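Local coordinates for GTP cyclohydrolase 1 type 2 homolog (Staphylococcus aureus subsp. aureus, PDB 3LNL), which is of unknown function but, as a member of the NIF3 family, binds a pair of zinc ions within a capped, toroid-shaped homohexamer, at residues K6-M11 with G34-E39; A46-L51 with S67-I72; V134-Q139 with I206-K211; T140-D145 with V200-M205; A302-T307 with N324-N329. The protein carries 2 engineered substitutions. One frame throughout, in Å; residues are numbered along the deposited sequence.

Overall arrangement
Contacts 2 and 5 are buried in the two NIF3 regions; contact 5 joins a backbone ladder of parallel strands to mostly apolar side chains, with polar groups at both ends, whereas contact 2 lies where two parallel strands end in loops and adds metal-binding histidines. Contact 1 lies at the surface, where a helix start meets a turn through backbone bonds, with charged side chains from both around them. Contacts 3 and 4 hold the same two antiparallel strands, 125-142 and 197-207, of the PII-like domain; contact 4 is the more buried, contact 3 the partly exposed end, and they touch through Val138 and Phe204. The centres of contacts 2 and 4 are about 52 Å apart.

Contact 1. Residues K6-M11 with G34-E39; sequences KIADLM and GDEDVE. Engineered in segment 34-39: Glu36 (natural residue Gly).
The start of helix 7-17 is seated on a type I beta turn, Asp35 to Val38, in the NIF3 fold, and two backbone bonds carry the join. Ile7 N gives its hydrogen to Val38 O at 2.9 Å, nearly along the C=O axis, while Ala8 N meets Glu36 O at 2.9 Å in the carbonyl plane. Two amides of the first helical turn thereby find acceptors in the loop. Lys6, the N-cap residue, forms a single backbone bridge with Glu39, and its extended side chain runs past the turn, bringing CD to 3.5 Å from Asp37 O. Ile7 sets CB at 3.5 Å from Asp35 O, and the end of its side chain leads on to Leu31, Thr64 and Asn97, tying the helix to the sheet. The engineered Glu36 bends at chi2 (-95°), which lays OE1 alongside the methyl of Ala8, 3.5 Å from CB. Behind this first shell, each segment is braced from within. An Asx turn holds the loop, with Asp37 N bonded to Asp35 OD1 from above the carboxylate plane. On the helix, Asp9 reaches back to the N-cap residue, its OD2 accepting from Lys6 N at 2.8 Å through the anti lone pair.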
# COMPACT_ATOMS: atom_id res chain seq x y z
N LYS B 6 -31.70 -21.44 22.65
CA LYS B 6 -30.73 -21.94 21.67
C LYS B 6 -29.51 -21.02 21.56
O LYS B 6 -29.55 -19.88 22.01
CB LYS B 6 -31.38 -22.09 20.28
CG LYS B 6 -32.55 -23.07 20.24
CD LYS B 6 -33.23 -23.11 18.88
CE LYS B 6 -34.24 -24.23 18.73
NZ LYS B 6 -34.38 -24.60 17.25
N ILE B 7 -28.44 -21.50 20.93
CA ILE B 7 -27.27 -20.64 20.73
C ILE B 7 -27.69 -19.31 20.07
O ILE B 7 -27.21 -18.25 20.44
CB ILE B 7 -26.15 -21.34 19.94
CG1 ILE B 7 -25.37 -22.36 20.81
CG2 ILE B 7 -25.15 -20.28 19.35
CD1 ILE B 7 -24.46 -21.70 21.88
N ALA B 8 -28.59 -19.36 19.08
CA ALA B 8 -29.07 -18.16 18.41
C ALA B 8 -29.69 -17.14 19.40
O ALA B 8 -29.40 -15.95 19.33
CB ALA B 8 -30.09 -18.52 17.29
N ASP B 9 -30.47 -17.64 20.37
CA ASP B 9 -31.07 -16.79 21.43
C ASP B 9 -29.97 -16.21 22.31
O ASP B 9 -30.00 -15.02 22.66
CB ASP B 9 -32.07 -17.58 22.30
CG ASP B 9 -33.15 -18.24 21.49
OD1 ASP B 9 -33.95 -17.47 20.94
OD2 ASP B 9 -33.20 -19.49 21.41
N LEU B 10 -28.99 -17.03 22.68
CA LEU B 10 -27.92 -16.52 23.51
C LEU B 10 -27.16 -15.41 22.76
O LEU B 10 -26.80 -14.37 23.34
CB LEU B 10 -26.96 -17.62 23.91
CG LEU B 10 -25.73 -17.22 24.76
CD1 LEU B 10 -26.14 -16.52 26.10
CD2 LEU B 10 -24.78 -18.45 25.05
N MET B 11 -26.86 -15.62 21.48
CA MET B 11 -26.15 -14.62 20.69
C MET B 11 -26.87 -13.28 20.66
O MET B 11 -26.24 -12.20 20.77
CB MET B 11 -25.92 -15.12 19.27
CG MET B 11 -24.84 -16.23 19.23
SD MET B 11 -23.21 -15.63 19.70
CE MET B 11 -22.91 -14.34 18.56
N GLY B 34 -19.62 -23.81 16.27
CA GLY B 34 -20.84 -24.38 16.78
C GLY B 34 -22.03 -24.33 15.84
O GLY B 34 -21.89 -24.21 14.63
N ASP B 35 -23.22 -24.41 16.43
CA ASP B 35 -24.47 -24.55 15.71
C ASP B 35 -25.52 -23.66 16.40
O ASP B 35 -25.87 -23.89 17.56
CB ASP B 35 -24.90 -26.01 15.80
CG ASP B 35 -26.12 -26.30 14.99
OD1 ASP B 35 -26.86 -25.37 14.60
OD2 ASP B 35 -26.27 -27.48 14.63
N GLU B 36 -26.01 -22.66 15.68
CA GLU B 36 -27.01 -21.69 16.20
C GLU B 36 -28.29 -22.37 16.70
O GLU B 36 -28.98 -21.85 17.60
CB GLU B 36 -27.40 -20.73 15.06
CG GLU B 36 -26.20 -19.89 14.51
CD GLU B 36 -26.06 -18.53 15.13
OE1 GLU B 36 -26.86 -18.13 16.00
OE2 GLU B 36 -25.13 -17.81 14.72
N ASP B 37 -28.57 -23.54 16.14
CA ASP B 37 -29.81 -24.24 16.36
C ASP B 37 -29.80 -25.04 17.65
O ASP B 37 -30.85 -25.50 18.11
CB ASP B 37 -30.10 -25.17 15.16
CG ASP B 37 -29.95 -24.46 13.79
OD1 ASP B 37 -30.43 -23.29 13.64
OD2 ASP B 37 -29.31 -25.08 12.88
N VAL B 38 -28.62 -25.24 18.24
CA VAL B 38 -28.46 -26.15 19.36
C VAL B 38 -28.89 -25.53 20.68
O VAL B 38 -28.65 -24.38 20.93
CB VAL B 38 -26.97 -26.70 19.44
CG1 VAL B 38 -26.66 -27.23 20.80
CG2 VAL B 38 -26.84 -27.84 18.37
N GLU B 39 -29.54 -26.33 21.52
CA GLU B 39 -30.01 -25.88 22.83
C GLU B 39 -28.82 -25.74 23.83
O GLU B 39 -28.00 -26.63 23.88
CB GLU B 39 -31.13 -26.86 23.31
CG GLU B 39 -31.59 -26.62 24.69
CD GLU B 39 -32.78 -27.45 25.13
OE1 GLU B 39 -33.52 -28.06 24.30
OE2 GLU B 39 -32.95 -27.42 26.37

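Contact 2. Residues A46-L51 with S67-I72; sequences ALDCTL and SHHPLI. With ZN (zinc ion), chain G; ZN (zinc ion), chain F.
Ser67 ends a parallel strand beside Ala46, and its OG (chi1 71°) donates to His69 O at 2.6 Å. That carbonyl also takes a hydrogen from a water that in turn accepts from Cys49 N, so two donors grip it. His68 N bonds to Ala46 O at 3.0 Å; its ring swings anti to the backbone N, with ND1 bonded to Met101 O and NE2 on one zinc at 2.2 Å. His69 N points almost straight at Leu47 O (2.8 Å, 168° at the hydrogen). The His69 ring has Leu47 CD1 over one face, 3.9 Å from the centroid, while ND1 donates to Asp48 OD1 at 2.9 Å, fixing the ring's rotation together with the second zinc on NE2. Asp48 OD2 is bonded to His312 of a neighbouring subunit. Leu71 then brings CD1 to 3.5 Å from Cys49 O. With Asp106, His330 and Glu333, the consecutive histidines complete the dinuclear zinc centre of the NIF3 family, Glu333 and one water bridging the two metals.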
# COMPACT_ATOMS: atom_id res chain seq x y z
N ALA B 46 -14.33 -18.12 30.03
CA ALA B 46 -12.93 -18.42 29.93
C ALA B 46 -12.19 -17.19 29.36
O ALA B 46 -12.82 -16.38 28.66
CB ALA B 46 -12.73 -19.63 29.02
N LEU B 47 -10.89 -17.07 29.65
CA LEU B 47 -10.08 -16.07 28.96
C LEU B 47 -9.63 -16.65 27.62
O LEU B 47 -9.90 -16.08 26.54
CB LEU B 47 -8.87 -15.65 29.84
CG LEU B 47 -7.78 -14.79 29.23
CD1 LEU B 47 -8.42 -13.46 28.72
CD2 LEU B 47 -6.62 -14.51 30.22
N ASP B 48 -8.93 -17.78 27.69
CA ASP B 48 -8.46 -18.53 26.56
C ASP B 48 -9.12 -19.90 26.67
O ASP B 48 -9.11 -20.52 27.76
CB ASP B 48 -6.95 -18.74 26.61
CG ASP B 48 -6.18 -17.46 26.24
OD1 ASP B 48 -6.32 -17.03 25.10
OD2 ASP B 48 -5.41 -16.96 27.07
N CYS B 49 -9.65 -20.37 25.53
CA CYS B 49 -10.29 -21.71 25.47
C CYS B 49 -9.22 -22.76 25.19
O CYS B 49 -8.98 -23.08 24.03
CB CYS B 49 -11.31 -21.75 24.37
SG CYS B 49 -12.20 -23.35 24.37
N THR B 50 -8.52 -23.20 26.24
CA THR B 50 -7.47 -24.19 26.11
C THR B 50 -8.12 -25.59 26.15
O THR B 50 -9.35 -25.74 26.44
CB THR B 50 -6.48 -24.11 27.26
OG1 THR B 50 -7.16 -24.46 28.47
CG2 THR B 50 -5.88 -22.67 27.37
N LEU B 51 -7.30 -26.63 25.96
CA LEU B 51 -7.86 -28.01 26.01
C LEU B 51 -8.46 -28.31 27.37
O LEU B 51 -9.52 -28.98 27.48
CB LEU B 51 -6.81 -29.06 25.67
CG LEU B 51 -7.23 -30.53 25.42
CD1 LEU B 51 -8.09 -30.64 24.22
CD2 LEU B 51 -5.97 -31.41 25.25
N SER B 67 -15.37 -17.33 25.53
CA SER B 67 -14.03 -16.90 25.85
C SER B 67 -13.87 -15.43 25.47
O SER B 67 -14.66 -14.90 24.70
CB SER B 67 -12.97 -17.76 25.11
OG SER B 67 -12.96 -17.48 23.70
N HIS B 68 -12.87 -14.78 26.07
CA HIS B 68 -12.49 -13.46 25.66
C HIS B 68 -11.65 -13.55 24.38
O HIS B 68 -12.01 -12.98 23.35
CB HIS B 68 -11.71 -12.74 26.75
CG HIS B 68 -11.34 -11.34 26.41
ND1 HIS B 68 -12.22 -10.45 25.83
CD2 HIS B 68 -10.18 -10.66 26.57
CE1 HIS B 68 -11.63 -9.28 25.71
NE2 HIS B 68 -10.36 -9.40 26.03
N HIS B 69 -10.57 -14.32 24.42
CA HIS B 69 -9.69 -14.41 23.29
C HIS B 69 -10.28 -15.38 22.27
O HIS B 69 -10.76 -16.46 22.64
CB HIS B 69 -8.31 -14.87 23.71
CG HIS B 69 -7.56 -13.85 24.51
ND1 HIS B 69 -6.61 -14.21 25.45
CD2 HIS B 69 -7.62 -12.50 24.53
CE1 HIS B 69 -6.11 -13.11 26.00
NE2 HIS B 69 -6.64 -12.06 25.40
N PRO B 70 -10.23 -15.03 20.99
CA PRO B 70 -10.80 -15.89 19.96
C PRO B 70 -9.85 -17.05 19.67
O PRO B 70 -8.69 -16.87 19.33
CB PRO B 70 -10.96 -14.93 18.75
CG PRO B 70 -9.98 -13.88 18.98
CD PRO B 70 -9.78 -13.75 20.44
N LEU B 71 -10.35 -18.28 19.79
CA LEU B 71 -9.52 -19.44 19.58
C LEU B 71 -9.08 -19.50 18.11
O LEU B 71 -8.00 -20.00 17.81
CB LEU B 71 -10.31 -20.69 19.93
CG LEU B 71 -9.65 -22.06 19.82
CD1 LEU B 71 -8.39 -22.15 20.75
CD2 LEU B 71 -10.65 -23.17 20.10
N ILE B 72 -9.96 -19.04 17.23
CA ILE B 72 -9.62 -18.89 15.81
C ILE B 72 -9.50 -17.41 15.59
O ILE B 72 -10.45 -16.67 15.82
CB ILE B 72 -10.67 -19.47 14.87
CG1 ILE B 72 -10.82 -20.98 15.10
CG2 ILE B 72 -10.29 -19.18 13.33
CD1 ILE B 72 -12.07 -21.59 14.39
ZN ZN G . -8.83 -7.79 25.91
ZN ZN F . -6.06 -9.91 25.41
O HOH W 1 -9.45 -18.89 23.16
O HOH W 2 -5.38 -10.37 23.33
O HOH W 3 -5.26 -7.90 24.89
O HOH W 4 -7.80 -8.96 24.53
O HOH W 5 -7.06 -6.58 25.46

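Contact 3. Residues V134-Q139 with I206-K211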
# COMPACT_ATOMS: atom_id res chain seq x y z
N VAL B 134 -22.04 7.20 13.97
CA VAL B 134 -22.62 8.02 12.93
C VAL B 134 -24.13 7.92 12.99
O VAL B 134 -24.69 6.82 13.02
CB VAL B 134 -22.13 7.60 11.55
CG1 VAL B 134 -22.75 8.49 10.48
CG2 VAL B 134 -20.61 7.65 11.50
N TYR B 135 -24.78 9.08 13.05
CA TYR B 135 -26.24 9.20 12.99
C TYR B 135 -26.57 10.16 11.84
O TYR B 135 -25.68 10.77 11.26
CB TYR B 135 -26.79 9.81 14.28
CG TYR B 135 -26.51 9.00 15.51
CD1 TYR B 135 -27.48 8.18 16.08
CD2 TYR B 135 -25.27 9.06 16.12
CE1 TYR B 135 -27.21 7.42 17.23
CE2 TYR B 135 -24.99 8.33 17.26
CZ TYR B 135 -25.95 7.50 17.81
OH TYR B 135 -25.62 6.78 18.95
N TYR B 136 -27.86 10.33 11.54
CA TYR B 136 -28.31 11.37 10.63
C TYR B 136 -29.43 12.18 11.23
O TYR B 136 -30.36 11.63 11.84
CB TYR B 136 -28.81 10.79 9.31
CG TYR B 136 -27.72 10.20 8.48
CD1 TYR B 136 -27.50 8.83 8.48
CD2 TYR B 136 -26.90 11.00 7.71
CE1 TYR B 136 -26.49 8.28 7.72
CE2 TYR B 136 -25.88 10.46 6.95
CZ TYR B 136 -25.68 9.10 6.96
OH TYR B 136 -24.67 8.54 6.20
N LYS B 137 -29.36 13.49 11.05
CA LYS B 137 -30.52 14.33 11.29
C LYS B 137 -31.29 14.42 9.97
O LYS B 137 -30.78 14.95 8.99
CB LYS B 137 -30.13 15.70 11.81
CG LYS B 137 -31.24 16.40 12.58
CD LYS B 137 -30.71 17.76 13.10
CE LYS B 137 -30.97 17.92 14.60
NZ LYS B 137 -30.09 19.04 15.12
N VAL B 138 -32.48 13.83 9.97
CA VAL B 138 -33.38 13.86 8.84
C VAL B 138 -34.17 15.15 8.91
O VAL B 138 -34.71 15.49 9.96
CB VAL B 138 -34.37 12.67 8.89
CG1 VAL B 138 -35.25 12.64 7.61
CG2 VAL B 138 -33.60 11.37 9.04
N GLN B 139 -34.20 15.88 7.79
CA GLN B 139 -34.96 17.11 7.67
C GLN B 139 -35.90 17.00 6.47
O GLN B 139 -35.46 16.80 5.35
CB GLN B 139 -34.02 18.32 7.48
CG GLN B 139 -33.19 18.62 8.74
CD GLN B 139 -32.25 19.83 8.61
OE1 GLN B 139 -31.96 20.49 9.61
NE2 GLN B 139 -31.76 20.09 7.40
N ILE B 206 -32.00 9.51 13.06
CA ILE B 206 -31.95 8.09 12.75
C ILE B 206 -30.51 7.59 12.94
O ILE B 206 -29.54 8.35 12.83
CB ILE B 206 -32.41 7.80 11.30
CG1 ILE B 206 -31.56 8.59 10.28
CG2 ILE B 206 -33.92 8.09 11.14
CD1 ILE B 206 -31.46 7.96 8.90
N ASP B 207 -30.39 6.31 13.25
CA ASP B 207 -29.09 5.64 13.21
C ASP B 207 -28.69 5.51 11.76
O ASP B 207 -29.56 5.55 10.87
CB ASP B 207 -29.19 4.24 13.83
CG ASP B 207 -29.60 4.28 15.27
OD1 ASP B 207 -29.44 5.35 15.90
OD2 ASP B 207 -30.09 3.25 15.79
N ALA B 208 -27.39 5.32 11.52
CA ALA B 208 -26.86 5.25 10.15
C ALA B 208 -27.48 4.15 9.26
O ALA B 208 -27.65 4.35 8.06
CB ALA B 208 -25.34 5.12 10.17
N TYR B 209 -27.86 3.01 9.83
CA TYR B 209 -28.36 1.91 9.00
C TYR B 209 -29.78 2.16 8.47
O TYR B 209 -30.22 1.49 7.51
CB TYR B 209 -28.26 0.56 9.74
CG TYR B 209 -29.25 0.40 10.86
CD1 TYR B 209 -30.51 -0.15 10.63
CD2 TYR B 209 -28.94 0.79 12.15
CE1 TYR B 209 -31.43 -0.30 11.66
CE2 TYR B 209 -29.85 0.66 13.19
CZ TYR B 209 -31.09 0.11 12.93
OH TYR B 209 -32.00 -0.02 13.96
N GLN B 210 -30.49 3.12 9.07
CA GLN B 210 -31.90 3.42 8.71
C GLN B 210 -32.09 4.34 7.49
O GLN B 210 -33.22 4.45 6.98
CB GLN B 210 -32.63 4.04 9.90
CG GLN B 210 -32.59 3.22 11.20
CD GLN B 210 -33.18 4.02 12.37
OE1 GLN B 210 -32.47 4.54 13.24
NE2 GLN B 210 -34.50 4.13 12.38
N LYS B 211 -31.03 5.01 7.04
CA LYS B 211 -31.14 6.01 5.95
C LYS B 211 -32.06 5.52 4.83
O LYS B 211 -33.08 6.14 4.54
CB LYS B 211 -29.74 6.39 5.42
CG LYS B 211 -29.68 7.50 4.33
CD LYS B 211 -28.23 8.02 4.11
CE LYS B 211 -28.10 9.01 2.90
NZ LYS B 211 -27.04 10.11 3.06
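In the antiparallel hydrogen-bonded pair of Tyr136 and Ile206, Tyr136 N reaches Ile206 O at 2.9 Å in the carbonyl plane and Ile206 N returns to Tyr136 O at 2.9 Å. Two residues along, past the non-hydrogen-bonded pair Tyr135 and Asp207, Ala208 N makes only a weak bond to Val134 O (3.4 Å). Asp207 N is satisfied within its own segment, donating to Gln210 OE1 at 2.7 Å from above the amide's carbonyl plane. Asp207 OD1 lies 3.3 Å from Tyr135 CE1, the side chains side by side with planes 69° apart. On the face of Tyr136 and Ile206, Lys211 crosses the Tyr136 ring obliquely, CD over one face 4.2 Å from the centroid, NZ weakly bonded to Lys235 O of a neighbouring subunit. Ile206 CG1 (chi1 57°) fits against Tyr136 CB and Val138 CG2. Tyr135 and Lys137 bond through their backbones to Ile234 and Ile232, so in the PII-like domain strand 125-142 lies between strands 197-207 and 229-238, while segment 206-211 leads into helix 211-221.

Contact 4. Residues T140-D145 with V200-M205; sequences TYIPKD and VKIEFM
Tyr141 and Lys201 lie side by side and point the same way, the lysine's methylenes running along the tyrosine, so that CG comes to 3.4 Å from Tyr141 CE2 and CE to 3.6 Å from Tyr141 OH. Lys201 bends at chi4 and forms a salt bridge to Glu203, NZ to OE1 2.8 Å; NZ also bonds to Gln139 OE1, while Tyr141 OH bonds to Lys137 and Glu203 of a neighbouring subunit. Ile142, Val200 and Ile202 project from the opposite face toward Val147 of helix 147-156. Strands 125-142 and 197-207 are here an antiparallel pair in the sheet of the PII-like domain, whose trimers cap the hexamer's central cavity. Thr140 with Ile202 and Ile142 with Val200 are the hydrogen-bonded pairs, the shortest bond being Val200 N to Ile142 O at 2.7 Å. Packing is tight where Ile142 crosses Ile202 obliquely: CG2 presses on Ile202 CD1 at 3.4 Å. Past the end of the ladder, Lys144, bent at chi2 (76°), brings CD across to Val200 CG2 at 3.5 Å.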
# COMPACT_ATOMS: atom_id res chain seq x y z
N THR B 140 -37.19 17.12 6.73
CA THR B 140 -38.18 17.26 5.66
C THR B 140 -38.97 18.57 5.83
O THR B 140 -39.06 19.14 6.92
CB THR B 140 -39.17 16.06 5.58
OG1 THR B 140 -38.48 14.82 5.85
CG2 THR B 140 -39.76 15.97 4.20
N TYR B 141 -39.53 19.04 4.71
CA TYR B 141 -40.31 20.25 4.65
C TYR B 141 -41.72 19.88 4.19
O TYR B 141 -41.89 19.16 3.20
CB TYR B 141 -39.64 21.22 3.68
CG TYR B 141 -38.22 21.53 4.10
CD1 TYR B 141 -37.17 20.67 3.78
CD2 TYR B 141 -37.93 22.68 4.86
CE1 TYR B 141 -35.87 20.95 4.18
CE2 TYR B 141 -36.62 22.96 5.26
CZ TYR B 141 -35.60 22.08 4.92
OH TYR B 141 -34.32 22.36 5.32
N ILE B 142 -42.73 20.36 4.93
CA ILE B 142 -44.12 19.90 4.77
C ILE B 142 -45.18 20.95 5.22
O ILE B 142 -45.00 21.62 6.23
CB ILE B 142 -44.31 18.54 5.54
CG1 ILE B 142 -45.53 17.78 5.03
CG2 ILE B 142 -44.37 18.77 7.06
CD1 ILE B 142 -45.63 16.37 5.56
N PRO B 143 -46.28 21.11 4.45
CA PRO B 143 -47.32 22.07 4.87
C PRO B 143 -47.96 21.74 6.23
O PRO B 143 -48.07 20.56 6.58
CB PRO B 143 -48.34 21.99 3.74
CG PRO B 143 -47.57 21.52 2.57
CD PRO B 143 -46.58 20.56 3.12
N LYS B 144 -48.35 22.77 6.98
CA LYS B 144 -48.79 22.61 8.37
C LYS B 144 -49.94 21.60 8.56
O LYS B 144 -49.93 20.81 9.50
CB LYS B 144 -49.20 23.97 8.97
CG LYS B 144 -49.56 23.93 10.47
CD LYS B 144 -48.33 23.84 11.35
CE LYS B 144 -48.63 23.17 12.69
NZ LYS B 144 -48.77 21.68 12.57
N ASP B 145 -50.92 21.62 7.68
CA ASP B 145 -52.06 20.70 7.82
C ASP B 145 -51.70 19.26 7.50
O ASP B 145 -52.40 18.33 7.90
CB ASP B 145 -53.22 21.16 6.95
CG ASP B 145 -53.73 22.53 7.35
OD1 ASP B 145 -53.60 22.90 8.54
OD2 ASP B 145 -54.26 23.24 6.48
N VAL B 200 -43.60 23.66 7.22
CA VAL B 200 -43.05 23.21 8.48
C VAL B 200 -41.85 22.30 8.17
O VAL B 200 -41.97 21.28 7.47
CB VAL B 200 -44.08 22.46 9.35
CG1 VAL B 200 -43.43 21.93 10.60
CG2 VAL B 200 -45.24 23.38 9.71
N LYS B 201 -40.69 22.72 8.67
CA LYS B 201 -39.48 21.92 8.63
C LYS B 201 -39.47 21.01 9.86
O LYS B 201 -39.29 21.47 11.00
CB LYS B 201 -38.24 22.82 8.60
CG LYS B 201 -36.91 22.09 8.57
CD LYS B 201 -35.72 23.06 8.79
CE LYS B 201 -34.44 22.27 8.93
NZ LYS B 201 -33.45 22.89 9.86
N ILE B 202 -39.71 19.73 9.63
CA ILE B 202 -39.70 18.74 10.70
C ILE B 202 -38.33 18.03 10.71
O ILE B 202 -37.78 17.72 9.66
CB ILE B 202 -40.81 17.69 10.52
CG1 ILE B 202 -42.11 18.35 10.03
CG2 ILE B 202 -41.07 16.95 11.84
CD1 ILE B 202 -43.33 17.39 9.96
N GLU B 203 -37.79 17.81 11.91
CA GLU B 203 -36.49 17.14 12.08
C GLU B 203 -36.60 15.94 13.04
O GLU B 203 -37.41 15.92 13.97
CB GLU B 203 -35.44 18.10 12.63
CG GLU B 203 -35.43 19.51 11.99
CD GLU B 203 -34.40 20.45 12.62
OE1 GLU B 203 -34.28 21.61 12.15
OE2 GLU B 203 -33.71 20.06 13.58
N PHE B 204 -35.76 14.94 12.80
CA PHE B 204 -35.63 13.82 13.72
C PHE B 204 -34.33 13.07 13.45
O PHE B 204 -33.63 13.32 12.44
CB PHE B 204 -36.85 12.89 13.64
CG PHE B 204 -37.09 12.32 12.27
CD1 PHE B 204 -36.65 11.03 11.96
CD2 PHE B 204 -37.77 13.06 11.31
CE1 PHE B 204 -36.88 10.49 10.70
CE2 PHE B 204 -38.01 12.51 10.06
CZ PHE B 204 -37.56 11.22 9.75
N MET B 205 -34.01 12.16 14.35
CA MET B 205 -32.75 11.42 14.33
C MET B 205 -32.97 10.01 13.82
O MET B 205 -33.99 9.42 14.07
CB MET B 205 -32.15 11.37 15.73
CG MET B 205 -31.77 12.74 16.26
SD MET B 205 -30.53 13.53 15.18
CE MET B 205 -29.09 12.46 15.51

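Contact 5. Residues A302-T307 with N324-N329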
# COMPACT_ATOMS: atom_id res chain seq x y z
N ALA B 302 -3.95 10.88 32.98
CA ALA B 302 -3.43 9.76 33.77
C ALA B 302 -2.11 10.08 34.44
O ALA B 302 -1.26 10.67 33.83
CB ALA B 302 -3.29 8.51 32.91
N ASP B 303 -1.95 9.69 35.69
CA ASP B 303 -0.64 9.64 36.37
C ASP B 303 0.16 8.37 36.09
O ASP B 303 1.39 8.35 36.28
CB ASP B 303 -0.81 9.79 37.89
CG ASP B 303 -1.51 11.10 38.28
OD1 ASP B 303 -1.23 12.14 37.63
OD2 ASP B 303 -2.37 11.07 39.20
N VAL B 304 -0.54 7.30 35.66
CA VAL B 304 0.07 6.02 35.36
C VAL B 304 -0.86 5.28 34.39
O VAL B 304 -2.10 5.46 34.41
CB VAL B 304 0.35 5.17 36.67
CG1 VAL B 304 -0.98 4.88 37.45
CG2 VAL B 304 1.11 3.86 36.36
N PHE B 305 -0.23 4.54 33.50
CA PHE B 305 -0.86 3.73 32.53
C PHE B 305 -0.63 2.28 32.89
O PHE B 305 0.50 1.84 32.97
CB PHE B 305 -0.32 4.02 31.15
CG PHE B 305 -1.04 3.28 30.05
CD1 PHE B 305 -2.36 3.57 29.73
CD2 PHE B 305 -0.39 2.23 29.36
CE1 PHE B 305 -3.01 2.90 28.71
CE2 PHE B 305 -1.05 1.54 28.35
CZ PHE B 305 -2.36 1.86 28.02
N VAL B 306 -1.71 1.55 33.13
CA VAL B 306 -1.67 0.16 33.56
C VAL B 306 -2.08 -0.74 32.42
O VAL B 306 -3.17 -0.57 31.81
CB VAL B 306 -2.63 -0.10 34.74
CG1 VAL B 306 -2.62 -1.60 35.14
CG2 VAL B 306 -2.27 0.82 35.94
N THR B 307 -1.21 -1.71 32.10
CA THR B 307 -1.47 -2.62 30.99
C THR B 307 -0.65 -3.91 31.16
O THR B 307 -0.08 -4.14 32.23
CB THR B 307 -1.19 -1.93 29.62
OG1 THR B 307 -1.81 -2.68 28.57
CG2 THR B 307 0.32 -1.78 29.30
N ASN B 324 4.56 7.16 33.41
CA ASN B 324 4.62 6.09 34.35
C ASN B 324 3.79 4.86 33.91
O ASN B 324 2.67 5.00 33.44
CB ASN B 324 4.16 6.56 35.72
CG ASN B 324 4.95 7.70 36.23
OD1 ASN B 324 6.18 7.67 36.19
ND2 ASN B 324 4.28 8.74 36.70
N LEU B 325 4.36 3.67 34.05
CA LEU B 325 3.69 2.45 33.60
C LEU B 325 3.67 1.42 34.71
O LEU B 325 4.56 1.42 35.55
CB LEU B 325 4.41 1.83 32.41
CG LEU B 325 4.63 2.66 31.17
CD1 LEU B 325 5.57 1.85 30.21
CD2 LEU B 325 3.35 3.07 30.50
N ILE B 326 2.64 0.58 34.70
CA ILE B 326 2.62 -0.68 35.43
C ILE B 326 2.21 -1.80 34.46
O ILE B 326 1.17 -1.75 33.80
CB ILE B 326 1.68 -0.71 36.69
CG1 ILE B 326 2.02 0.42 37.65
CG2 ILE B 326 1.82 -2.06 37.40
CD1 ILE B 326 1.02 0.70 38.73
N ASP B 327 3.05 -2.83 34.41
CA ASP B 327 2.75 -4.09 33.76
C ASP B 327 2.13 -5.03 34.76
O ASP B 327 2.82 -5.61 35.59
CB ASP B 327 4.02 -4.68 33.16
CG ASP B 327 3.78 -5.82 32.18
OD1 ASP B 327 2.66 -6.38 32.15
OD2 ASP B 327 4.74 -6.15 31.43
N ILE B 328 0.82 -5.23 34.65
CA ILE B 328 0.11 -6.20 35.48
C ILE B 328 0.01 -7.59 34.81
O ILE B 328 -0.62 -8.53 35.36
CB ILE B 328 -1.29 -5.75 35.85
CG1 ILE B 328 -2.13 -5.41 34.62
CG2 ILE B 328 -1.22 -4.61 36.85
CD1 ILE B 328 -3.68 -5.23 34.94
N ASN B 329 0.64 -7.69 33.63
CA ASN B 329 0.61 -8.86 32.76
C ASN B 329 -0.69 -8.93 31.97
O ASN B 329 -1.75 -8.44 32.40
CB ASN B 329 0.93 -10.15 33.53
CG ASN B 329 2.26 -10.06 34.29
OD1 ASN B 329 3.25 -9.55 33.75
ND2 ASN B 329 2.25 -10.43 35.58
O HOH W 6 2.66 9.14 33.67
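Strands 304-307 and 325-327 are the parallel neighbours of a beta-alpha-beta unit closed by helix 312-321, their axes 17° apart. The tight part is the middle of the ladder, where amides and carbonyls alternate: Phe305 N to Asn324 O, Ile326 N to Phe305 O and Thr307 N to Ile326 O, the last nearly along the C=O axis at 2.9 Å. On one face Val304 CG2, anti to the backbone N, meets Ile326 CG1 at 3.8 Å, and Val306 CG1 meets Ile328 CG2 at 3.7 Å, crossing at about a right angle. Helix 254-264 covers this side through Leu254, Phe257 and Ile261. On the other face Leu325 CD2 lies at the edge of the Phe305 ring, near its plane, and 3.8 Å from Phe305 CB. The looser side is the start of the pair, where Asp303 is partly exposed and a water bridges Asp303 O and Asn324 N. There Asn324 ND2 donates to Asp303 O at 2.9 Å, so this carbonyl accepts from both side chain and water. At the far end, which leads to zinc ligand His330, Ile328 N bonds to Thr307 O, and Ile328 lies within an Asx turn in which Asn329 N meets Asp327 OD1 at 2.8 Å, from above the carboxylate plane.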